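ALDH21) (Physcomitrella patens subsp. patens, PDB 5MZ5) oxidises succinic semialdehyde with NADP+ as the coenzyme, as a plant member of the aldehyde dehydrogenase family that works through a Rossmann-type coenzyme-binding domain. Local coordinates at residues A73-K76 with D77-A81; G370-D373 with W374-A378; V432-C435 with N436-H439. All blocks are in the same frame, centred on the assembly; numbering follows the deposited sequence.

Interaction 1: A73-K76 with D77-A81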
loop_
_atom_site.group_PDB
_atom_site.type_symbol
_atom_site.label_atom_id
_atom_site.label_comp_id
_atom_site.label_asym_id
_atom_site.label_seq_id
_atom_site.Cartn_x
_atom_site.Cartn_y
_atom_site.Cartn_z
ATOM N N ALA A 73 33.528 28.132 6.825
ATOM C CA ALA A 73 32.596 28.562 7.867
ATOM C C ALA A 73 33.236 28.512 9.244
ATOM O O ALA A 73 33.997 27.593 9.551
ATOM C CB ALA A 73 31.334 27.700 7.843
ATOM N N THR A 74 32.932 29.509 10.073
ATOM C CA THR A 74 33.432 29.538 11.451
ATOM C C THR A 74 32.431 28.763 12.321
ATOM O O THR A 74 31.351 28.391 11.849
ATOM C CB THR A 74 33.604 30.981 11.953
ATOM O OG1 THR A 74 32.325 31.612 12.017
ATOM C CG2 THR A 74 34.590 31.809 11.100
ATOM N N HIS A 75 32.774 28.564 13.592
ATOM C CA HIS A 75 31.922 27.928 14.591
ATOM C C HIS A 75 30.606 28.722 14.748
ATOM O O HIS A 75 29.543 28.115 14.872
ATOM C CB HIS A 75 32.670 27.858 15.922
ATOM C CG HIS A 75 31.946 27.076 16.964
ATOM N ND1 HIS A 75 30.991 27.670 17.788
ATOM C CD2 HIS A 75 32.047 25.763 17.279
ATOM C CE1 HIS A 75 30.532 26.696 18.559
ATOM N NE2 HIS A 75 31.137 25.529 18.290
ATOM N N LYS A 76 30.699 30.073 14.741
ATOM C CA LYS A 76 29.557 30.966 14.854
ATOM C C LYS A 76 28.609 30.787 13.661
ATOM O O LYS A 76 27.396 30.776 13.871
ATOM C CB LYS A 76 29.995 32.431 15.012
ATOM C CG LYS A 76 28.887 33.323 15.564
ATOM C CD LYS A 76 28.893 34.702 14.913
ATOM C CE LYS A 76 27.927 35.665 15.560
ATOM N NZ LYS A 76 26.514 35.326 15.254
ATOM N N ASP A 77 29.162 30.603 12.430
ATOM C CA ASP A 77 28.381 30.352 11.219
ATOM C C ASP A 77 27.552 29.079 11.365
ATOM O O ASP A 77 26.354 29.099 11.067
ATOM C CB ASP A 77 29.284 30.248 9.973
ATOM C CG ASP A 77 29.998 31.524 9.574
ATOM O OD1 ASP A 77 29.439 32.627 9.818
ATOM O OD2 ASP A 77 31.105 31.424 9.000
ATOM N N ILE A 78 28.173 27.983 11.870
ATOM C CA ILE A 78 27.485 26.700 12.072
ATOM C C ILE A 78 26.352 26.854 13.102
ATOM O O ILE A 78 25.238 26.398 12.842
ATOM C CB ILE A 78 28.465 25.537 12.384
ATOM C CG1 ILE A 78 29.560 25.435 11.299
ATOM C CG2 ILE A 78 27.718 24.196 12.492
ATOM C CD1 ILE A 78 30.874 24.965 11.841
ATOM N N ASP A 79 26.623 27.553 14.229
ATOM C CA ASP A 79 25.607 27.836 15.245
ATOM C C ASP A 79 24.421 28.598 14.669
ATOM O O ASP A 79 23.282 28.234 14.937
ATOM C CB ASP A 79 26.197 28.626 16.413
ATOM C CG ASP A 79 26.635 27.748 17.550
ATOM O OD1 ASP A 79 25.946 26.734 17.814
ATOM O OD2 ASP A 79 27.662 28.079 18.193
ATOM N N ASP A 80 24.701 29.631 13.867
ATOM C CA ASP A 80 23.700 30.468 13.205
ATOM C C ASP A 80 22.893 29.658 12.198
ATOM O O ASP A 80 21.678 29.843 12.120
ATOM C CB ASP A 80 24.354 31.700 12.528
ATOM C CG ASP A 80 24.980 32.719 13.474
ATOM O OD1 ASP A 80 24.647 32.700 14.679
ATOM O OD2 ASP A 80 25.797 33.538 13.006
ATOM N N ALA A 81 23.566 28.735 11.463
ATOM C CA ALA A 81 22.947 27.846 10.477
ATOM C C ALA A 81 21.947 26.918 11.141
ATOM O O ALA A 81 20.819 26.767 10.647
ATOM C CB ALA A 81 24.017 27.041 9.742
#

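Interaction 2: G370-D373 with W374-A378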
loop_
_atom_site.group_PDB
_atom_site.type_symbol
_atom_site.label_atom_id
_atom_site.label_comp_id
_atom_site.label_asym_id
_atom_site.label_seq_id
_atom_site.Cartn_x
_atom_site.Cartn_y
_atom_site.Cartn_z
ATOM N N GLY A 370 48.121 3.915 -1.441
ATOM C CA GLY A 370 47.428 2.951 -0.590
ATOM C C GLY A 370 46.957 1.737 -1.371
ATOM O O GLY A 370 47.158 0.603 -0.931
ATOM N N ILE A 371 46.350 1.972 -2.556
ATOM C CA ILE A 371 45.864 0.919 -3.470
ATOM C C ILE A 371 47.063 0.086 -3.982
ATOM O O ILE A 371 47.031 -1.141 -3.921
ATOM C CB ILE A 371 45.001 1.519 -4.615
ATOM C CG1 ILE A 371 43.690 2.111 -4.064
ATOM C CG2 ILE A 371 44.720 0.469 -5.697
ATOM C CD1 ILE A 371 43.113 3.306 -4.874
ATOM N N GLU A 372 48.129 0.770 -4.442
ATOM C CA GLU A 372 49.381 0.170 -4.905
ATOM C C GLU A 372 49.995 -0.754 -3.815
ATOM O O GLU A 372 50.459 -1.854 -4.139
ATOM C CB GLU A 372 50.378 1.282 -5.294
ATOM C CG GLU A 372 51.637 0.781 -5.988
ATOM C CD GLU A 372 52.792 1.762 -6.063
ATOM O OE1 GLU A 372 52.747 2.812 -5.382
ATOM O OE2 GLU A 372 53.757 1.470 -6.803
ATOM N N ASP A 373 49.974 -0.307 -2.534
ATOM C CA ASP A 373 50.492 -1.087 -1.404
ATOM C C ASP A 373 49.690 -2.380 -1.234
ATOM O O ASP A 373 50.274 -3.450 -1.052
ATOM C CB ASP A 373 50.439 -0.272 -0.088
ATOM C CG ASP A 373 51.372 0.918 0.030
ATOM O OD1 ASP A 373 52.373 0.978 -0.734
ATOM O OD2 ASP A 373 51.106 1.796 0.893
ATOM N N TRP A 374 48.344 -2.275 -1.295
ATOM C CA TRP A 374 47.455 -3.426 -1.162
ATOM C C TRP A 374 47.609 -4.398 -2.317
ATOM O O TRP A 374 47.534 -5.599 -2.089
ATOM C CB TRP A 374 45.999 -2.999 -0.936
ATOM C CG TRP A 374 45.741 -2.476 0.448
ATOM C CD1 TRP A 374 46.670 -2.189 1.411
ATOM C CD2 TRP A 374 44.465 -2.172 1.018
ATOM N NE1 TRP A 374 46.049 -1.723 2.544
ATOM C CE2 TRP A 374 44.694 -1.697 2.332
ATOM C CE3 TRP A 374 43.139 -2.227 0.538
ATOM C CZ2 TRP A 374 43.650 -1.333 3.188
ATOM C CZ3 TRP A 374 42.110 -1.844 1.382
ATOM C CH2 TRP A 374 42.371 -1.383 2.681
ATOM N N VAL A 375 47.891 -3.895 -3.536
ATOM C CA VAL A 375 48.138 -4.744 -4.710
ATOM C C VAL A 375 49.443 -5.543 -4.485
ATOM O O VAL A 375 49.447 -6.770 -4.667
ATOM C CB VAL A 375 48.123 -3.933 -6.041
ATOM C CG1 VAL A 375 48.724 -4.723 -7.203
ATOM C CG2 VAL A 375 46.712 -3.450 -6.383
ATOM N N LYS A 376 50.535 -4.853 -4.068
ATOM C CA LYS A 376 51.829 -5.488 -3.796
ATOM C C LYS A 376 51.697 -6.532 -2.675
ATOM O O LYS A 376 52.194 -7.647 -2.817
ATOM C CB LYS A 376 52.920 -4.450 -3.461
ATOM C CG LYS A 376 53.373 -3.618 -4.659
ATOM C CD LYS A 376 54.666 -2.886 -4.379
ATOM C CE LYS A 376 54.703 -1.471 -4.900
ATOM N NZ LYS A 376 54.168 -0.504 -3.894
ATOM N N GLU A 377 50.966 -6.190 -1.602
ATOM C CA GLU A 377 50.718 -7.095 -0.484
ATOM C C GLU A 377 49.947 -8.350 -0.946
ATOM O O GLU A 377 50.296 -9.453 -0.528
ATOM C CB GLU A 377 49.972 -6.364 0.637
ATOM C CG GLU A 377 49.746 -7.185 1.898
ATOM C CD GLU A 377 48.438 -6.928 2.625
ATOM O OE1 GLU A 377 47.853 -5.836 2.444
ATOM O OE2 GLU A 377 48.009 -7.814 3.400
ATOM N N ALA A 378 48.929 -8.177 -1.827
ATOM C CA ALA A 378 48.116 -9.268 -2.377
ATOM C C ALA A 378 48.985 -10.254 -3.161
ATOM O O ALA A 378 48.833 -11.465 -2.977
ATOM C CB ALA A 378 47.004 -8.713 -3.258
#

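Interaction 3: V432-C435 with N436-H439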
loop_
_atom_site.group_PDB
_atom_site.type_symbol
_atom_site.label_atom_id
_atom_site.label_comp_id
_atom_site.label_asym_id
_atom_site.label_seq_id
_atom_site.Cartn_x
_atom_site.Cartn_y
_atom_site.Cartn_z
ATOM N N VAL A 432 27.981 -18.622 -3.345
ATOM C CA VAL A 432 27.076 -17.736 -2.602
ATOM C C VAL A 432 27.631 -17.505 -1.183
ATOM O O VAL A 432 27.678 -16.364 -0.719
ATOM C CB VAL A 432 25.605 -18.255 -2.582
ATOM C CG1 VAL A 432 24.711 -17.373 -1.695
ATOM C CG2 VAL A 432 25.031 -18.352 -3.997
ATOM N N LYS A 433 28.065 -18.593 -0.523
ATOM C CA LYS A 433 28.671 -18.579 0.799
ATOM C C LYS A 433 29.952 -17.697 0.784
ATOM O O LYS A 433 30.160 -16.899 1.701
ATOM C CB LYS A 433 28.988 -20.018 1.253
ATOM C CG LYS A 433 29.460 -20.108 2.700
ATOM C CD LYS A 433 29.808 -21.531 3.112
ATOM C CE LYS A 433 30.319 -21.557 4.526
ATOM N NZ LYS A 433 30.601 -22.948 4.976
ATOM N N GLU A 434 30.762 -17.799 -0.283
ATOM C CA GLU A 434 31.967 -16.995 -0.414
ATOM C C GLU A 434 31.658 -15.513 -0.678
ATOM O O GLU A 434 32.395 -14.644 -0.205
ATOM C CB GLU A 434 32.941 -17.588 -1.451
ATOM C CG GLU A 434 34.361 -17.064 -1.326
ATOM C CD GLU A 434 35.026 -17.088 0.040
ATOM O OE1 GLU A 434 34.616 -17.890 0.913
ATOM O OE2 GLU A 434 35.992 -16.316 0.224
ATOM N N CYS A 435 30.560 -15.227 -1.416
ATOM C CA CYS A 435 30.077 -13.857 -1.654
ATOM C C CYS A 435 29.772 -13.191 -0.316
ATOM O O CYS A 435 30.093 -12.018 -0.129
ATOM C CB CYS A 435 28.839 -13.870 -2.549
ATOM S SG CYS A 435 29.215 -14.098 -4.296
ATOM N N ASN A 436 29.176 -13.967 0.610
ATOM C CA ASN A 436 28.791 -13.568 1.958
ATOM C C ASN A 436 29.950 -13.518 2.925
ATOM O O ASN A 436 29.778 -12.972 4.014
ATOM C CB ASN A 436 27.688 -14.503 2.510
ATOM C CG ASN A 436 26.376 -14.362 1.794
ATOM O OD1 ASN A 436 26.079 -13.334 1.165
ATOM N ND2 ASN A 436 25.541 -15.373 1.920
ATOM N N ASN A 437 31.122 -14.095 2.545
ATOM C CA ASN A 437 32.331 -14.157 3.376
ATOM C C ASN A 437 33.062 -12.802 3.378
ATOM O O ASN A 437 34.163 -12.645 2.818
ATOM C CB ASN A 437 33.238 -15.344 2.957
ATOM C CG ASN A 437 34.351 -15.629 3.932
ATOM O OD1 ASN A 437 34.369 -15.113 5.049
ATOM N ND2 ASN A 437 35.314 -16.456 3.532
ATOM N N THR A 438 32.410 -11.817 4.013
ATOM C CA THR A 438 32.839 -10.424 4.101
ATOM C C THR A 438 32.120 -9.752 5.269
ATOM O O THR A 438 31.058 -10.218 5.681
ATOM C CB THR A 438 32.553 -9.690 2.745
ATOM O OG1 THR A 438 32.962 -8.327 2.845
ATOM C CG2 THR A 438 31.070 -9.743 2.327
ATOM N N HIS A 439 32.678 -8.647 5.770
ATOM C CA HIS A 439 32.087 -7.864 6.850
ATOM C C HIS A 439 31.235 -6.715 6.295
ATOM O O HIS A 439 30.588 -5.991 7.051
ATOM C CB HIS A 439 33.133 -7.413 7.887
ATOM C CG HIS A 439 34.259 -6.567 7.358
ATOM N ND1 HIS A 439 34.230 -5.170 7.451
ATOM C CD2 HIS A 439 35.461 -6.943 6.859
ATOM C CE1 HIS A 439 35.403 -4.751 6.994
ATOM N NE2 HIS A 439 36.174 -5.777 6.612
#

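Interaction 1: A73-K76 with D77-A81
A capping box opens helix 75-94, with T74 at the N-cap and D77 three residues on. The backbone N of T74 gives a nearly straight bond (170°) to D77 OD2 over 2.9 Å, reaching that oxygen from above the carboxylate plane. In return T74 OG1 takes a weak bond from D77 N at 3.3 Å. That hydroxyl lies between the backbone N and carbonyl carbon of its own residue (chi1 65°), which turns it back over the first turn. D77 OD2 also meets R53 in a salt bridge, so an amide and a guanidinium share one oxygen of this buried aspartate. On the side facing strand 38-44, where A73 touches I42 and D77 touches L44, A73 CB lies 3.9 Å from D77 CB. CG1 of I78 comes within 3.5 Å of T74 O, the carbonyl that accepts from I78 N. On the outer side K76, bent at chi2 and chi4, brings NZ to the syn lone pair of D80 OD2 at 3.0 Å, while OD1 is a weaker second acceptor; this i to i+4 salt bridge is a separate feature of the first turn. H75 sets its ring 82° from the D79 carboxylate plane, with CE1 3.2 Å from D79 OD2; the other oxygen, D79 OD1, is paired with R257. The reciprocal bonds of T74 and D77 are those of a capping box, a helix N-terminal motif.

Interaction 2: G370-D373 with W374-A378
K376 NZ sits between two acidic residues of the preceding turn, E372 and D373, in a salt-bridge network on the outer side of helix 365-380. Its nearer acidic oxygen is E372 OE2 at 3.5 Å; the link from D373 OD1 to K376 NZ is long, at 3.9 Å. E372 reaches out with CG anti to its backbone N (chi1 -171°) and stays extended beyond it, while K376 bends at chi3 and chi4, bringing NZ back beside E372 CG and CD. The remaining oxygen, E372 OE1, pairs with R391, so this carboxylate lies between two cations and probably remains ionised. Replacing E372 by an alanine removes this carboxylate, which would probably leave R391 without that partner and, within this turn, K376 NZ with the long link to D373. Backbone donors and acceptors are matched in regular i to i+4 order: W374 N binds G370 O, V375 N binds I371 O at 2.9 Å, K376 N binds E372 O, and E377 N binds D373 O at 2.9 Å. G370 O has a further neighbour, the W374 indole, which turns one face to it with CG 3.7 Å away. E377 settles its carboxylate beyond the two segments, OE2 on K381 and OE1 on N409. On the inner side I371 CG2 meets V375 CG2 at 4.4 Å, both residues resting on V419 of strand 419-425, while W374 packs against E413 and I415, next to the NADP+-binding E414. This is an amphipathic helix covering a sheet, with an i to i+4 glutamate-lysine pair on its outer side.

Interaction 3: V432-C435 with N436-H439
The flat ends of E434 and N437 meet almost at right angles, their carboxylate and amide planes 85° apart. A second amide, that of N436, has V432 O over one face, 3.5 Å from its CG. N437 ND2 donates to E434 OE1 over 3.1 Å with an N-H...O angle of 162°. The acceptor lies close to the amide plane of N437, whereas the donor reaches OE1 on its syn side but 29° out of the carboxylate plane. E434 is bent at chi2, which folds its carboxylate back toward the chain, and OE1 also comes 3.5 Å from N437 CB. The other oxygen, E434 OE2, forms a salt bridge with R411, whose NH2 also donates to N437 O and so ties both residues of the pair to one guanidinium. The two ends of the N436 amide are bound by backbone atoms of H460 and E462: OD1 accepts from E462 N, and ND2 donates to H460 O. This amide is thus satisfied at both ends, which probably fixes its rotation. Backbone bonds finish helix 428-435. N436 N reaches V432 O at 3.1 Å, a regular i to i+4 link, and N437 N gives a weak bond to E434 O, three residues back. R325 donates to both E434 O and C435 O. T438 places CG2 3.5 Å from C435 O. N437 then centres an inverse gamma turn, closed by a weak bond from T438 N to N436 O at 2.9 Å. Here a helix C-terminus unwinds through a tight turn into the loop that leads to strand 443-447.

From the N terminus, interaction 1 starts helix 75-94 just after strand 66-71, where A73 touches strand 38-44 and I78 helix 251-254. Interaction 2 comes much later, within helix 365-380, on strands 395-402 and 419-425. Interaction 3 ends helix 428-435 and leads toward strand 443-447. All three are local to one turn or so; they follow in series, none nesting in or crossing another, and none closes a long loop. Interactions 1 and 3 lie on opposite sides of the chain's centre, their own centres about 44 Å apart. The centres of 2 and 3 are about 22 Å apart, and both border the same mixed sheet, through strands 419-425 and 290-294.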